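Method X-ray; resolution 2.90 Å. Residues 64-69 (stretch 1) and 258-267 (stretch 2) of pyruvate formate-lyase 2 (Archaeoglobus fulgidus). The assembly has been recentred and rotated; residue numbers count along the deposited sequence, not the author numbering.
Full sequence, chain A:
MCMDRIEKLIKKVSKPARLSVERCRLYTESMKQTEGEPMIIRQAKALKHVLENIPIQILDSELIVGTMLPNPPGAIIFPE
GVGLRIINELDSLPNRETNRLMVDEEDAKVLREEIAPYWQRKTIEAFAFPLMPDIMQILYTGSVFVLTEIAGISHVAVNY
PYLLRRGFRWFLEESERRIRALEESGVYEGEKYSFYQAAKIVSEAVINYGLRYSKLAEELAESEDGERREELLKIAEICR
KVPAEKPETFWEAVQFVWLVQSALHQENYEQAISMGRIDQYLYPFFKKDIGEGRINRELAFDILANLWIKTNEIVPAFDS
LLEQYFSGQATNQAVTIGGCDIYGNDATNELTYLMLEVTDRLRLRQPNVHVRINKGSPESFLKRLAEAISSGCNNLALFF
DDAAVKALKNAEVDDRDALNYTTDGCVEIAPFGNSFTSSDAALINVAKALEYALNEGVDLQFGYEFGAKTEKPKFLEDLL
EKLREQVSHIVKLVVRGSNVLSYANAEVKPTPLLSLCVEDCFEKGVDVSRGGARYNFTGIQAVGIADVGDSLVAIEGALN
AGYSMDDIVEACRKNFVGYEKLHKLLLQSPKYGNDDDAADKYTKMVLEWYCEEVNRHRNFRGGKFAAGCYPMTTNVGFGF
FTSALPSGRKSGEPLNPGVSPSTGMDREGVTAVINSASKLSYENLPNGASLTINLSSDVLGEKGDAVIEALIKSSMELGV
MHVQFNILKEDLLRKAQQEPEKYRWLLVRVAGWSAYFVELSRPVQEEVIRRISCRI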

# COMPACT_ATOMS: atom_id res chain seq x y z
N ILE A 64 -15.97 19.63 -41.49
CA ILE A 64 -15.63 18.67 -40.45
C ILE A 64 -16.42 17.39 -40.74
O ILE A 64 -17.65 17.41 -40.89
CB ILE A 64 -15.87 19.23 -39.01
CG1 ILE A 64 -14.60 19.86 -38.46
CG2 ILE A 64 -16.18 18.14 -38.03
CD1 ILE A 64 -14.30 21.22 -38.96
N VAL A 65 -15.70 16.28 -40.89
CA VAL A 65 -16.30 15.02 -41.33
C VAL A 65 -16.23 13.94 -40.26
O VAL A 65 -15.43 14.02 -39.32
CB VAL A 65 -15.66 14.49 -42.65
CG1 VAL A 65 -15.73 15.53 -43.72
CG2 VAL A 65 -14.22 14.09 -42.43
N GLY A 66 -17.06 12.93 -40.41
CA GLY A 66 -17.18 11.91 -39.38
C GLY A 66 -18.61 11.67 -38.95
O GLY A 66 -19.02 12.08 -37.87
N THR A 67 -19.38 11.00 -39.80
CA THR A 67 -20.72 10.65 -39.43
C THR A 67 -20.68 9.72 -38.23
O THR A 67 -19.75 8.92 -38.09
CB THR A 67 -21.51 9.99 -40.60
OG1 THR A 67 -20.78 8.88 -41.13
CG2 THR A 67 -21.75 10.99 -41.70
N MET A 68 -21.65 9.87 -37.35
CA MET A 68 -21.75 9.07 -36.15
C MET A 68 -22.30 7.69 -36.47
O MET A 68 -21.90 6.70 -35.88
CB MET A 68 -22.63 9.76 -35.12
CG MET A 68 -22.08 11.10 -34.70
SD MET A 68 -22.51 11.41 -32.99
CE MET A 68 -23.80 12.58 -33.23
N LEU A 69 -23.24 7.64 -37.40
CA LEU A 69 -23.72 6.38 -37.93
C LEU A 69 -23.84 6.63 -39.44
O LEU A 69 -23.94 7.80 -39.84
CB LEU A 69 -25.06 6.03 -37.31
CG LEU A 69 -26.04 7.20 -37.28
CD1 LEU A 69 -27.26 6.89 -38.11
CD2 LEU A 69 -26.42 7.55 -35.87
N TRP A 258 -13.46 16.07 -33.31
CA TRP A 258 -14.65 15.40 -33.82
C TRP A 258 -14.44 13.94 -34.29
O TRP A 258 -15.33 13.08 -34.14
CB TRP A 258 -15.41 16.24 -34.86
CG TRP A 258 -16.57 15.49 -35.32
CD1 TRP A 258 -16.69 14.80 -36.49
CD2 TRP A 258 -17.76 15.22 -34.57
NE1 TRP A 258 -17.89 14.14 -36.53
CE2 TRP A 258 -18.57 14.38 -35.36
CE3 TRP A 258 -18.24 15.61 -33.31
CZ2 TRP A 258 -19.82 13.94 -34.94
CZ3 TRP A 258 -19.48 15.18 -32.90
CH2 TRP A 258 -20.25 14.35 -33.71
N LEU A 259 -13.26 13.62 -34.83
CA LEU A 259 -13.01 12.24 -35.20
C LEU A 259 -13.05 11.34 -33.97
O LEU A 259 -13.81 10.36 -33.97
CB LEU A 259 -11.72 12.06 -35.98
CG LEU A 259 -11.88 12.32 -37.49
CD1 LEU A 259 -10.52 12.41 -38.22
CD2 LEU A 259 -12.83 11.35 -38.21
N VAL A 260 -12.30 11.68 -32.92
CA VAL A 260 -12.32 10.85 -31.71
C VAL A 260 -13.69 10.89 -31.02
O VAL A 260 -14.17 9.87 -30.52
CB VAL A 260 -11.09 11.08 -30.76
CG1 VAL A 260 -10.30 12.24 -31.19
CG2 VAL A 260 -11.49 11.18 -29.29
N GLN A 261 -14.36 12.03 -31.09
CA GLN A 261 -15.71 12.13 -30.59
C GLN A 261 -16.66 11.13 -31.28
O GLN A 261 -17.41 10.42 -30.60
CB GLN A 261 -16.20 13.56 -30.72
CG GLN A 261 -17.57 13.79 -30.18
CD GLN A 261 -17.61 13.96 -28.70
OE1 GLN A 261 -16.59 13.94 -28.00
NE2 GLN A 261 -18.82 14.14 -28.19
N SER A 262 -16.61 11.04 -32.61
CA SER A 262 -17.44 10.07 -33.34
C SER A 262 -16.99 8.63 -33.09
O SER A 262 -17.80 7.70 -33.08
CB SER A 262 -17.47 10.36 -34.85
OG SER A 262 -16.29 9.90 -35.52
N ALA A 263 -15.68 8.46 -32.89
CA ALA A 263 -15.10 7.17 -32.63
C ALA A 263 -15.60 6.65 -31.29
O ALA A 263 -16.04 5.51 -31.20
CB ALA A 263 -13.57 7.25 -32.64
N LEU A 264 -15.59 7.53 -30.28
CA LEU A 264 -15.99 7.19 -28.91
C LEU A 264 -17.39 6.68 -28.88
O LEU A 264 -17.71 5.81 -28.07
CB LEU A 264 -15.88 8.39 -27.97
CG LEU A 264 -14.43 8.54 -27.52
CD1 LEU A 264 -14.19 9.81 -26.77
CD2 LEU A 264 -14.01 7.34 -26.71
N HIS A 265 -18.21 7.17 -29.80
CA HIS A 265 -19.59 6.77 -29.87
C HIS A 265 -19.80 5.39 -30.48
O HIS A 265 -20.94 4.92 -30.58
CB HIS A 265 -20.40 7.84 -30.58
CG HIS A 265 -20.77 8.97 -29.68
ND1 HIS A 265 -19.95 10.05 -29.47
CD2 HIS A 265 -21.86 9.16 -28.90
CE1 HIS A 265 -20.52 10.88 -28.61
NE2 HIS A 265 -21.68 10.36 -28.25
N GLN A 266 -18.71 4.73 -30.86
CA GLN A 266 -18.83 3.39 -31.39
C GLN A 266 -18.45 2.41 -30.31
O GLN A 266 -18.79 1.24 -30.39
CB GLN A 266 -17.94 3.19 -32.62
CG GLN A 266 -18.00 4.28 -33.69
CD GLN A 266 -19.41 4.63 -34.10
OE1 GLN A 266 -20.27 3.76 -34.33
NE2 GLN A 266 -19.68 5.93 -34.19
N GLU A 267 -17.77 2.92 -29.29
CA GLU A 267 -17.36 2.10 -28.15
C GLU A 267 -18.31 2.28 -26.96
O GLU A 267 -18.70 1.31 -26.31
CB GLU A 267 -15.93 2.45 -27.74
CG GLU A 267 -15.48 1.87 -26.40
CD GLU A 267 -14.10 2.34 -25.98
OE1 GLU A 267 -13.95 3.51 -25.54
OE2 GLU A 267 -13.15 1.53 -26.10

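This is a small, fully buried contact in which an irregular segment lies against a helix, held by two side-chain-to-backbone hydrogen bonds and by packing around Trp-258 and Met-68. The two stretches bury 400 Å² between them, both sides summed.

Residues 64-69 form no regular helix or strand. Two of their carbonyls accept hydrogen bonds from stretch 2. Trp-258 NE1 donates to Gly-66 O at 2.7 Å. Gln-266 NE2 donates to Met-68 O at 2.9 Å. The same Gln-266 NE2 also reaches Ser-262 O, at 2.8 Å, within its own stretch. An amide nitrogen with two hydrogens suits this double role.

The CA-to-CB bond of Trp-258 points toward the segment, and chi1 is t. Its indole edge meets the backbone: Val-65 O lies 3.2 Å from Trp-258 CD1, near the ring plane. Ile-64 CG2 packs at 3.7 Å from Trp-258 CD1, an apolar contact.

Gly-66 suits its place for two reasons. Its phi/psi of 128/74 would jam a CB against the preceding carbonyl. That CB would also sit 2.9 Å from Trp-258 NE1, a clash.

Met-68 has the largest covered area of its stretch, 97 Å². Its long, unbranched side chain touches two rings, those of Trp-258 and His-265. Met-68 CG lies 3.6 Å from Trp-258 CZ2. Its sulfur lies over one face of His-265, with Met-68 SD 4.5 Å from His-265 CG. The imidazole is anchored by His-265 ND1 donating to Gln-261 O at 2.8 Å.

Ser-262 is small enough for close approach: its CA is 5.2 Å from Met-68 CA. Its hydroxyl turns back to the helix, Ser-262 OG donating to Leu-259 O at 3.0 Å.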